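Local coordinates for oxidase/hydroxylase (Streptomyces hygroscopicus subsp. hygroscopicus, PDB 4XCB), which probably acts as a 2-oxoglutarate-dependent dioxygenase of the PhyH family, binding hygromycin B, 2-oxoglutarate and a metal ion in a double-stranded beta-helix, at residues Asp57-Ser62 with Leu86-Gly91; Val82-Arg87 with Lys133-Tyr138; Arg236-Glu241 with Gly249-Asp254. One frame throughout, in Å; residues are numbered along the deposited sequence.

Contact 1. Residues Asp57-Ser62 with Leu86-Gly91. With HY0 (hygromycin b variant), chain G.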
loop_
_atom_site.group_PDB
_atom_site.type_symbol
_atom_site.label_atom_id
_atom_site.label_comp_id
_atom_site.label_asym_id
_atom_site.label_seq_id
_atom_site.Cartn_x
_atom_site.Cartn_y
_atom_site.Cartn_z
ATOM N N ASP A 57 25.591 16.239 20.335
ATOM C CA ASP A 57 24.264 16.746 20.696
ATOM C C ASP A 57 24.275 18.260 20.630
ATOM O O ASP A 57 24.437 18.937 21.639
ATOM C CB ASP A 57 23.855 16.254 22.096
ATOM C CG ASP A 57 22.399 16.549 22.429
ATOM O OD1 ASP A 57 21.766 17.366 21.729
ATOM O OD2 ASP A 57 21.884 15.969 23.417
ATOM N N LEU A 58 24.120 18.796 19.427
ATOM C CA LEU A 58 24.277 20.230 19.240
ATOM C C LEU A 58 23.223 21.080 19.957
ATOM O O LEU A 58 23.568 22.132 20.482
ATOM C CB LEU A 58 24.292 20.560 17.743
ATOM C CG LEU A 58 25.598 20.183 17.045
ATOM C CD1 LEU A 58 25.482 20.457 15.565
ATOM C CD2 LEU A 58 26.759 20.947 17.614
ATOM N N PRO A 59 21.946 20.653 19.981
ATOM C CA PRO A 59 21.012 21.564 20.654
ATOM C C PRO A 59 21.245 21.644 22.165
ATOM O O PRO A 59 20.938 22.673 22.759
ATOM C CB PRO A 59 19.639 20.956 20.335
ATOM C CG PRO A 59 19.856 20.209 19.065
ATOM C CD PRO A 59 21.230 19.630 19.197
ATOM N N ALA A 60 21.791 20.591 22.769
ATOM C CA ALA A 60 22.152 20.628 24.184
ATOM C C ALA A 60 23.430 21.429 24.400
ATOM O O ALA A 60 23.613 22.082 25.435
ATOM C CB ALA A 60 22.326 19.208 24.729
ATOM N N ALA A 61 24.306 21.382 23.401
ATOM C CA ALA A 61 25.650 21.933 23.510
ATOM C C ALA A 61 25.702 23.453 23.342
ATOM O O ALA A 61 26.619 24.109 23.841
ATOM C CB ALA A 61 26.561 21.265 22.491
ATOM N N SER A 62 24.725 24.017 22.641
ATOM C CA SER A 62 24.813 25.418 22.263
ATOM C C SER A 62 23.462 25.990 21.865
ATOM O O SER A 62 22.753 25.399 21.057
ATOM C CB SER A 62 25.814 25.575 21.115
ATOM O OG SER A 62 25.240 26.277 20.029
ATOM N N LEU A 86 5.059 16.918 15.891
ATOM C CA LEU A 86 6.492 16.759 15.699
ATOM C C LEU A 86 7.308 16.733 16.979
ATOM O O LEU A 86 7.000 17.439 17.947
ATOM C CB LEU A 86 6.995 17.907 14.834
ATOM C CG LEU A 86 7.987 17.696 13.702
ATOM C CD1 LEU A 86 7.723 16.421 12.902
ATOM C CD2 LEU A 86 7.890 18.927 12.820
ATOM N N ARG A 87 8.382 15.956 16.947
ATOM C CA ARG A 87 9.374 15.959 18.009
ATOM C C ARG A 87 10.774 15.973 17.399
ATOM O O ARG A 87 11.016 15.351 16.368
ATOM C CB ARG A 87 9.172 14.744 18.913
ATOM C CG ARG A 87 10.096 14.687 20.099
ATOM C CD ARG A 87 9.946 13.369 20.851
ATOM N NE ARG A 87 10.700 13.451 22.091
ATOM C CZ ARG A 87 10.840 12.469 22.971
ATOM N NH1 ARG A 87 10.287 11.283 22.757
ATOM N NH2 ARG A 87 11.548 12.682 24.077
ATOM N N LEU A 88 11.688 16.709 18.014
ATOM C CA LEU A 88 13.096 16.687 17.634
ATOM C C LEU A 88 13.757 15.427 18.174
ATOM O O LEU A 88 13.764 15.206 19.389
ATOM C CB LEU A 88 13.797 17.944 18.162
ATOM C CG LEU A 88 15.310 17.996 17.955
ATOM C CD1 LEU A 88 15.659 18.146 16.490
ATOM C CD2 LEU A 88 15.907 19.148 18.762
ATOM N N LEU A 89 14.313 14.595 17.291
ATOM C CA LEU A 89 14.822 13.288 17.735
ATOM C C LEU A 89 16.334 13.274 17.941
ATOM O O LEU A 89 16.854 12.503 18.754
ATOM C CB LEU A 89 14.435 12.197 16.737
ATOM C CG LEU A 89 12.939 12.023 16.519
ATOM C CD1 LEU A 89 12.769 10.926 15.486
ATOM C CD2 LEU A 89 12.200 11.688 17.802
ATOM N N GLU A 90 17.034 14.142 17.224
ATOM C CA GLU A 90 18.489 14.246 17.352
ATOM C C GLU A 90 19.019 15.484 16.652
ATOM O O GLU A 90 18.364 16.043 15.781
ATOM C CB GLU A 90 19.186 13.010 16.788
ATOM C CG GLU A 90 18.794 12.709 15.361
ATOM C CD GLU A 90 19.556 11.527 14.783
ATOM O OE1 GLU A 90 19.096 10.984 13.760
ATOM O OE2 GLU A 90 20.609 11.149 15.338
ATOM N N GLY A 91 20.208 15.919 17.050
ATOM C CA GLY A 91 20.875 16.993 16.343
ATOM C C GLY A 91 22.359 16.828 16.548
ATOM O O GLY A 91 22.846 16.884 17.688
HETATM C C1 HY0 G . 24.241 0.879 12.869
HETATM C C2 HY0 G . 24.875 -0.477 13.079
HETATM C C3 HY0 G . 25.832 -0.419 14.260
HETATM C C4 HY0 G . 26.915 0.631 14.014
HETATM C C5 HY0 G . 26.307 1.997 13.684
HETATM C C6 HY0 G . 25.293 1.926 12.585
HETATM N N7 HY0 G . 23.848 -1.412 13.342
HETATM O O8 HY0 G . 23.394 0.787 11.747
HETATM N N9 HY0 G . 27.716 0.742 15.185
HETATM C C10 HY0 G . 28.679 -0.356 15.196
HETATM O O11 HY0 G . 27.350 2.850 13.265
HETATM C C12 HY0 G . 23.602 4.893 11.092
HETATM C C13 HY0 G . 24.547 3.725 11.175
HETATM O O14 HY0 G . 25.850 4.019 10.733
HETATM C C15 HY0 G . 25.833 4.440 9.398
HETATM C C16 HY0 G . 25.289 5.834 9.389
HETATM C C17 HY0 G . 23.801 5.757 9.922
HETATM O O18 HY0 G . 24.640 3.225 12.505
HETATM C C19 HY0 G . 27.261 4.419 8.858
HETATM O O20 HY0 G . 27.661 3.054 8.705
HETATM O O21 HY0 G . 26.036 6.656 10.206
HETATM O O22 HY0 G . 23.397 7.022 10.243
HETATM C C23 HY0 G . 22.932 6.964 11.605
HETATM C C24 HY0 G . 23.247 8.256 12.282
HETATM C C25 HY0 G . 22.489 8.360 13.596
HETATM C C26 HY0 G . 21.006 8.120 13.394
HETATM C C27 HY0 G . 20.832 6.779 12.765
HETATM O O28 HY0 G . 21.539 6.769 11.546
HETATM O O29 HY0 G . 23.603 5.805 12.262
HETATM O O30 HY0 G . 24.641 8.355 12.596
HETATM O O31 HY0 G . 22.746 9.625 14.162
HETATM O O32 HY0 G . 20.414 9.125 12.567
HETATM C C33 HY0 G . 19.347 6.504 12.466
HETATM C C34 HY0 G . 19.125 5.020 12.330
HETATM O O35 HY0 G . 19.146 4.374 13.586
HETATM N N36 HY0 G . 19.018 7.106 11.228
#

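Contact 2. Residues Val82-Arg87 with Lys133-Tyr138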
loop_
_atom_site.group_PDB
_atom_site.type_symbol
_atom_site.label_atom_id
_atom_site.label_comp_id
_atom_site.label_asym_id
_atom_site.label_seq_id
_atom_site.Cartn_x
_atom_site.Cartn_y
_atom_site.Cartn_z
ATOM N N VAL A 82 6.454 14.996 7.101
ATOM C CA VAL A 82 6.069 14.137 8.236
ATOM C C VAL A 82 4.565 14.174 8.505
ATOM O O VAL A 82 3.926 13.133 8.674
ATOM C CB VAL A 82 6.817 14.538 9.515
ATOM C CG1 VAL A 82 6.446 13.621 10.674
ATOM C CG2 VAL A 82 8.313 14.475 9.288
ATOM N N ASN A 83 3.999 15.376 8.539
ATOM C CA ASN A 83 2.561 15.576 8.728
ATOM C C ASN A 83 2.006 14.851 9.969
ATOM O O ASN A 83 0.941 14.217 9.942
ATOM C CB ASN A 83 1.809 15.161 7.463
ATOM C CG ASN A 83 1.902 16.215 6.374
ATOM O OD1 ASN A 83 1.447 17.348 6.564
ATOM N ND2 ASN A 83 2.500 15.857 5.231
ATOM N N GLN A 84 2.771 14.951 11.053
ATOM C CA GLN A 84 2.383 14.467 12.385
ATOM C C GLN A 84 2.788 15.524 13.401
ATOM O O GLN A 84 3.677 16.332 13.114
ATOM C CB GLN A 84 3.081 13.152 12.735
ATOM C CG GLN A 84 2.830 12.032 11.767
ATOM C CD GLN A 84 1.496 11.354 12.014
ATOM O OE1 GLN A 84 1.355 10.543 12.916
ATOM N NE2 GLN A 84 0.525 11.668 11.183
ATOM N N PRO A 85 2.160 15.511 14.592
ATOM C CA PRO A 85 2.730 16.291 15.693
ATOM C C PRO A 85 4.197 15.913 15.838
ATOM O O PRO A 85 4.524 14.734 15.870
ATOM C CB PRO A 85 1.897 15.868 16.915
ATOM C CG PRO A 85 0.619 15.338 16.343
ATOM C CD PRO A 85 0.995 14.716 15.015
ATOM N N LEU A 86 5.059 16.918 15.891
ATOM C CA LEU A 86 6.492 16.759 15.699
ATOM C C LEU A 86 7.308 16.733 16.979
ATOM O O LEU A 86 7.000 17.439 17.947
ATOM C CB LEU A 86 6.995 17.907 14.834
ATOM C CG LEU A 86 7.987 17.696 13.702
ATOM C CD1 LEU A 86 7.723 16.421 12.902
ATOM C CD2 LEU A 86 7.890 18.927 12.820
ATOM N N ARG A 87 8.382 15.956 16.947
ATOM C CA ARG A 87 9.374 15.959 18.009
ATOM C C ARG A 87 10.774 15.973 17.399
ATOM O O ARG A 87 11.016 15.351 16.368
ATOM C CB ARG A 87 9.172 14.744 18.913
ATOM C CG ARG A 87 10.096 14.687 20.099
ATOM C CD ARG A 87 9.946 13.369 20.851
ATOM N NE ARG A 87 10.700 13.451 22.091
ATOM C CZ ARG A 87 10.840 12.469 22.971
ATOM N NH1 ARG A 87 10.287 11.283 22.757
ATOM N NH2 ARG A 87 11.548 12.682 24.077
ATOM N N LYS A 133 -1.185 14.046 1.235
ATOM C CA LYS A 133 -0.111 14.303 2.184
ATOM C C LYS A 133 0.853 13.140 2.295
ATOM O O LYS A 133 0.434 11.983 2.355
ATOM C CB LYS A 133 -0.701 14.609 3.566
ATOM C CG LYS A 133 -1.452 15.934 3.620
ATOM C CD LYS A 133 -1.774 16.310 5.053
ATOM C CE LYS A 133 -2.460 17.664 5.143
ATOM N NZ LYS A 133 -3.767 17.673 4.429
ATOM N N LEU A 134 2.142 13.452 2.336
ATOM C CA LEU A 134 3.166 12.481 2.717
ATOM C C LEU A 134 3.220 12.298 4.220
ATOM O O LEU A 134 3.082 13.255 4.980
ATOM C CB LEU A 134 4.538 12.909 2.235
ATOM C CG LEU A 134 4.713 12.825 0.722
ATOM C CD1 LEU A 134 5.847 13.745 0.341
ATOM C CD2 LEU A 134 5.009 11.402 0.295
ATOM N N TYR A 135 3.426 11.053 4.633
ATOM C CA TYR A 135 3.610 10.718 6.032
ATOM C C TYR A 135 4.904 9.912 6.192
ATOM O O TYR A 135 4.896 8.695 6.079
ATOM C CB TYR A 135 2.401 9.934 6.560
ATOM C CG TYR A 135 1.124 10.734 6.563
ATOM C CD1 TYR A 135 0.820 11.584 7.624
ATOM C CD2 TYR A 135 0.223 10.646 5.516
ATOM C CE1 TYR A 135 -0.362 12.317 7.651
ATOM C CE2 TYR A 135 -0.969 11.378 5.529
ATOM C CZ TYR A 135 -1.247 12.216 6.597
ATOM O OH TYR A 135 -2.404 12.967 6.629
ATOM N N CYS A 136 6.021 10.603 6.416
ATOM C CA CYS A 136 7.303 9.934 6.642
ATOM C C CYS A 136 7.691 10.085 8.094
ATOM O O CYS A 136 7.825 11.201 8.578
ATOM C CB CYS A 136 8.407 10.514 5.758
ATOM S SG CYS A 136 7.966 10.587 4.013
ATOM N N PRO A 137 7.877 8.966 8.795
ATOM C CA PRO A 137 8.051 9.113 10.244
ATOM C C PRO A 137 9.457 9.543 10.686
ATOM O O PRO A 137 9.588 9.972 11.833
ATOM C CB PRO A 137 7.715 7.718 10.770
ATOM C CG PRO A 137 8.084 6.812 9.663
ATOM C CD PRO A 137 7.780 7.554 8.386
ATOM N N TYR A 138 10.480 9.429 9.848
ATOM C CA TYR A 138 11.810 9.813 10.291
ATOM C C TYR A 138 12.472 10.556 9.161
ATOM O O TYR A 138 12.803 9.948 8.144
ATOM C CB TYR A 138 12.642 8.589 10.697
ATOM C CG TYR A 138 13.760 8.880 11.673
ATOM C CD1 TYR A 138 13.835 8.205 12.881
ATOM C CD2 TYR A 138 14.720 9.837 11.401
ATOM C CE1 TYR A 138 14.845 8.467 13.786
ATOM C CE2 TYR A 138 15.741 10.104 12.293
ATOM C CZ TYR A 138 15.799 9.417 13.483
ATOM O OH TYR A 138 16.806 9.672 14.400
HETATM O O HOH W 1 2.915 16.159 1.933
#

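Contact 3. Residues Arg236-Glu241 with Gly249-Asp254. With HY0 (hygromycin b variant), chain G.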
loop_
_atom_site.group_PDB
_atom_site.type_symbol
_atom_site.label_atom_id
_atom_site.label_comp_id
_atom_site.label_asym_id
_atom_site.label_seq_id
_atom_site.Cartn_x
_atom_site.Cartn_y
_atom_site.Cartn_z
ATOM N N ARG A 236 18.668 6.778 19.763
ATOM C CA ARG A 236 19.686 6.053 20.504
ATOM C C ARG A 236 19.929 4.733 19.790
ATOM O O ARG A 236 18.985 4.113 19.301
ATOM C CB ARG A 236 19.243 5.822 21.946
ATOM C CG ARG A 236 20.055 4.787 22.689
ATOM C CD ARG A 236 19.405 4.442 24.020
ATOM N NE ARG A 236 19.915 3.180 24.545
ATOM C CZ ARG A 236 19.301 2.452 25.468
ATOM N NH1 ARG A 236 18.144 2.859 25.975
ATOM N NH2 ARG A 236 19.842 1.314 25.887
ATOM N N GLU A 237 21.187 4.320 19.694
ATOM C CA GLU A 237 21.506 3.045 19.078
ATOM C C GLU A 237 21.148 1.911 20.032
ATOM O O GLU A 237 21.455 1.971 21.212
ATOM C CB GLU A 237 22.986 2.983 18.702
ATOM C CG GLU A 237 23.391 1.684 18.045
ATOM C CD GLU A 237 24.800 1.753 17.489
ATOM O OE1 GLU A 237 25.195 2.835 17.001
ATOM O OE2 GLU A 237 25.514 0.730 17.549
ATOM N N LEU A 238 20.479 0.888 19.515
ATOM C CA LEU A 238 20.101 -0.262 20.329
ATOM C C LEU A 238 20.382 -1.537 19.544
ATOM O O LEU A 238 19.959 -1.674 18.392
ATOM C CB LEU A 238 18.631 -0.175 20.731
ATOM C CG LEU A 238 18.086 -1.283 21.626
ATOM C CD1 LEU A 238 18.719 -1.199 23.009
ATOM C CD2 LEU A 238 16.583 -1.177 21.741
ATOM N N ASP A 239 21.126 -2.447 20.165
ATOM C CA ASP A 239 21.565 -3.682 19.527
ATOM C C ASP A 239 20.444 -4.710 19.420
ATOM O O ASP A 239 20.332 -5.428 18.422
ATOM C CB ASP A 239 22.739 -4.266 20.310
ATOM C CG ASP A 239 22.537 -4.172 21.814
ATOM O OD1 ASP A 239 22.790 -3.085 22.383
ATOM O OD2 ASP A 239 22.116 -5.179 22.428
ATOM N N ALA A 240 19.620 -4.773 20.460
ATOM C CA ALA A 240 18.525 -5.729 20.537
ATOM C C ALA A 240 17.538 -5.286 21.598
ATOM O O ALA A 240 17.881 -4.467 22.458
ATOM C CB ALA A 240 19.049 -7.124 20.855
ATOM N N GLU A 241 16.320 -5.827 21.541
ATOM C CA GLU A 241 15.340 -5.612 22.602
ATOM C C GLU A 241 15.952 -6.091 23.909
ATOM O O GLU A 241 16.796 -6.988 23.910
ATOM C CB GLU A 241 14.030 -6.349 22.314
ATOM C CG GLU A 241 14.027 -7.799 22.750
ATOM C CD GLU A 241 12.755 -8.531 22.382
ATOM O OE1 GLU A 241 12.027 -8.064 21.477
ATOM O OE2 GLU A 241 12.482 -9.578 23.004
ATOM N N GLY A 249 15.160 2.446 21.865
ATOM C CA GLY A 249 16.152 2.807 20.879
ATOM C C GLY A 249 15.830 2.242 19.522
ATOM O O GLY A 249 14.773 1.655 19.287
ATOM N N TYR A 250 16.778 2.416 18.628
ATOM C CA TYR A 250 16.590 2.069 17.231
ATOM C C TYR A 250 17.531 0.929 16.862
ATOM O O TYR A 250 18.750 1.026 17.037
ATOM C CB TYR A 250 16.830 3.297 16.347
ATOM C CG TYR A 250 15.807 4.393 16.561
ATOM C CD1 TYR A 250 15.797 5.147 17.735
ATOM C CD2 TYR A 250 14.847 4.674 15.597
ATOM C CE1 TYR A 250 14.858 6.140 17.943
ATOM C CE2 TYR A 250 13.897 5.676 15.796
ATOM C CZ TYR A 250 13.923 6.415 16.967
ATOM O OH TYR A 250 12.987 7.399 17.190
ATOM N N VAL A 251 16.950 -0.150 16.359
ATOM C CA VAL A 251 17.720 -1.306 15.911
ATOM C C VAL A 251 17.747 -1.328 14.396
ATOM O O VAL A 251 16.745 -1.638 13.750
ATOM C CB VAL A 251 17.130 -2.637 16.438
ATOM C CG1 VAL A 251 17.996 -3.813 15.984
ATOM C CG2 VAL A 251 17.000 -2.616 17.957
ATOM N N ASP A 252 18.895 -0.983 13.818
ATOM C CA ASP A 252 18.971 -0.860 12.370
ATOM C C ASP A 252 19.000 -2.210 11.666
ATOM O O ASP A 252 19.540 -3.192 12.179
ATOM C CB ASP A 252 20.206 -0.054 11.956
ATOM C CG ASP A 252 20.136 1.408 12.387
ATOM O OD1 ASP A 252 19.073 1.862 12.862
ATOM O OD2 ASP A 252 21.154 2.117 12.231
ATOM N N HIS A 253 18.419 -2.228 10.474
ATOM C CA HIS A 253 18.520 -3.370 9.578
ATOM C C HIS A 253 19.883 -3.311 8.889
ATOM O O HIS A 253 20.682 -2.441 9.219
ATOM C CB HIS A 253 17.350 -3.364 8.583
ATOM C CG HIS A 253 16.018 -3.601 9.232
ATOM N ND1 HIS A 253 15.006 -4.325 8.632
ATOM C CD2 HIS A 253 15.540 -3.221 10.440
ATOM C CE1 HIS A 253 13.970 -4.382 9.446
ATOM N NE2 HIS A 253 14.262 -3.708 10.544
ATOM N N ASP A 254 20.161 -4.236 7.973
ATOM C CA ASP A 254 21.504 -4.327 7.364
ATOM C C ASP A 254 21.988 -2.975 6.877
ATOM O O ASP A 254 21.247 -2.265 6.221
ATOM C CB ASP A 254 21.528 -5.288 6.164
ATOM C CG ASP A 254 21.322 -6.754 6.537
ATOM O OD1 ASP A 254 21.444 -7.115 7.717
ATOM O OD2 ASP A 254 21.053 -7.555 5.600
HETATM C C1 HY0 G . 24.241 0.879 12.869
HETATM C C2 HY0 G . 24.875 -0.477 13.079
HETATM C C3 HY0 G . 25.832 -0.419 14.260
HETATM C C4 HY0 G . 26.915 0.631 14.014
HETATM C C5 HY0 G . 26.307 1.997 13.684
HETATM C C6 HY0 G . 25.293 1.926 12.585
HETATM N N7 HY0 G . 23.848 -1.412 13.342
HETATM O O8 HY0 G . 23.394 0.787 11.747
HETATM N N9 HY0 G . 27.716 0.742 15.185
HETATM C C10 HY0 G . 28.679 -0.356 15.196
HETATM O O11 HY0 G . 27.350 2.850 13.265
HETATM C C12 HY0 G . 23.602 4.893 11.092
HETATM C C13 HY0 G . 24.547 3.725 11.175
HETATM O O14 HY0 G . 25.850 4.019 10.733
HETATM C C15 HY0 G . 25.833 4.440 9.398
HETATM C C16 HY0 G . 25.289 5.834 9.389
HETATM C C17 HY0 G . 23.801 5.757 9.922
HETATM O O18 HY0 G . 24.640 3.225 12.505
HETATM C C19 HY0 G . 27.261 4.419 8.858
HETATM O O20 HY0 G . 27.661 3.054 8.705
HETATM O O21 HY0 G . 26.036 6.656 10.206
HETATM O O22 HY0 G . 23.397 7.022 10.243
HETATM C C23 HY0 G . 22.932 6.964 11.605
HETATM C C24 HY0 G . 23.247 8.256 12.282
HETATM C C25 HY0 G . 22.489 8.360 13.596
HETATM C C26 HY0 G . 21.006 8.120 13.394
HETATM C C27 HY0 G . 20.832 6.779 12.765
HETATM O O28 HY0 G . 21.539 6.769 11.546
HETATM O O29 HY0 G . 23.603 5.805 12.262
HETATM O O30 HY0 G . 24.641 8.355 12.596
HETATM O O31 HY0 G . 22.746 9.625 14.162
HETATM O O32 HY0 G . 20.414 9.125 12.567
HETATM C C33 HY0 G . 19.347 6.504 12.466
HETATM C C34 HY0 G . 19.125 5.020 12.330
HETATM O O35 HY0 G . 19.146 4.374 13.586
HETATM N N36 HY0 G . 19.018 7.106 11.228
#

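Contact 1. Residues Asp57-Ser62 with Leu86-Gly91
The carbonyl of Gly-91 reaches out of strand 86-96 and receives the first N-H of a one-turn helix, the Leu-58 N to Gly-91 O bond measuring 2.9 Å. The donor stands above the carbonyl plane, 40° out of it, while the N-H itself points fairly straight at the oxygen, at 155°. Two further groups crowd the same oxygen: Asp-57 CA sends a C-H contact to Gly-91 O at 3.3 Å, and Pro-59 CD lies 3.5 Å from Gly-91 O. The proline ring presses so close that a beta carbon on Gly-91 would fall only 2.8 Å from Pro-59 CD, a clash that glycine avoids. Farther along the strand, the Pro-59 ring and the Leu-88 side chain cross obliquely, Pro-59 CG lying 4.1 Å from Leu-88 CD2. Helix 58-61 follows edge strand 52-55 and packs against its neighbour, strand 86-96, in the main antiparallel sheet of the double-stranded beta-helix, with Asp-57 as its N-cap, although the capping bond from Ala-60 N to Asp-57 OD1 is weak. Leu-89 and Glu-90 both face Gly-226 on strand 220-229, forming a classic beta bulge. Glu-90 points away from the helix, and beyond CG its chain is extended. Its carboxylate grips two hydroxyls of hygromycin B, O32 donating to Glu-90 OE1 at 2.6 Å and O31 to Glu-90 OE2 at 2.9 Å; Tyr-138 OH is a further hydrogen-bond partner of OE1.

Contact 2. Residues Val82-Arg87 with Lys133-Tyr138
Round the Tyr-135 ring, the carbonyl oxygen of Asn-83 lies at the edge, near the ring plane, 3.2 Å from Tyr-135 CE1, while the side-chain amide of Gln-84 and the carbonyl of Val-82 approach obliquely. The Gln-84 amide stands nearly upright against the ring, the planes 81° apart, with Gln-84 NE2 3.6 Å from Tyr-135 CD1. This is where the C-terminal end of helix 72-82 meets the second strand of the hairpin 128-130/133-135. Asn-83 is the first residue to leave the helix and does so with positive phi (53°), which turns the chain toward strand 86-96 and its own side chain toward the hairpin. There Asn-83 ND2 donates an almost straight bond to Leu-134 O, 2.7 Å long, with the oxygen in the amide plane and the nitrogen in the carbonyl plane. Asn-83 OD1 rests beside Lys-133 CD and is hydrogen-bonded to Arg-117 of the second subunit. Gln-84, bent at chi2, donates from NE2 to its neighbour Asn-83 O at 2.9 Å and also to Arg-121 O of the second subunit; Lys-133 NZ and Tyr-135 OH likewise find polar partners there, in Gln-118 and Gly-120. On the other flank, Val-82 straddles the carbonyl of Cys-136, Val-82 CG2 lying 3.4 Å from Cys-136 O. A water oxygen accepts from Leu-134 N at 2.8 Å and, weakly, from Asn-83 ND2.

Contact 3. Residues Arg236-Glu241 with Gly249-Asp254
Gly-249 opens a short piece of extended chain that joins 236-241 through a single beta bridge, Glu-237 opposite Tyr-250, in a region after the last strand of the core that forms part of the hygromycin B pocket. The backbone of Gly-249 (phi 148°) suits glycine alone, and a beta carbon would also fall 2.8 Å from Leu-238 CB. Tyr-250 makes both bridge bonds, in the parallel pattern: its N donates to Arg-236 O at 2.9 Å, almost along the C=O axis, and its O accepts from Leu-238 N at 3.0 Å, the donor above the carbonyl plane. Its ring turns an edge to Arg-236 O, meets the ring of Trp-235 of its own chain and that of Phe-231 of the second subunit, and is held at OH by a hydrogen bond to Thr-233 O. Val-251 packs tightly, CG2 only 3.1 Å from Leu-238 O, and obliquely crosses the Leu-238 side chain. Asp-252 then takes two ligand hydroxyls, one to each carboxylate oxygen: HY0 O35 donates to Asp-252 OD1 and HY0 O8 to Asp-252 OD2, both at 2.6 Å. Across the aminocyclitol ring, Glu-237, extended beyond CG, accepts from HY0 N9 at OE2, 3.2 Å away. An alanine in place of Asp-252 would remove both acceptors and would probably weaken the hold on the aminocyclitol and on the side arm bearing O35. His-253 ND1 is hydrogen-bonded to Glu-110 O, and Asp-254 OD2 forms a salt bridge with Arg-171 NE.

In the fold
From the N terminus, contact 1 closes a largely helical excursion, helices 63-69 and 72-82, back onto strand 86-96. Contact 2 begins where contact 1 ends, sharing Leu-86 and Arg-87 with it, and closes only after the chain has made several strands, so the two loops follow one another with a small overlap and neither nests in the other. Contact 3 follows in series, a small loop beyond strand 220-229. Tyr-138 links all three: its CE1 packs on Leu-89 CD1 of contact 1 and also on Tyr-250 CE2 of contact 3. Contacts 1 and 3 both reach hygromycin B, through sheet and C-terminal loop respectively. The assembly of four chains adds a further tie, since Leu-86 N is hydrogen-bonded to Glu-241 OE1 of the second subunit.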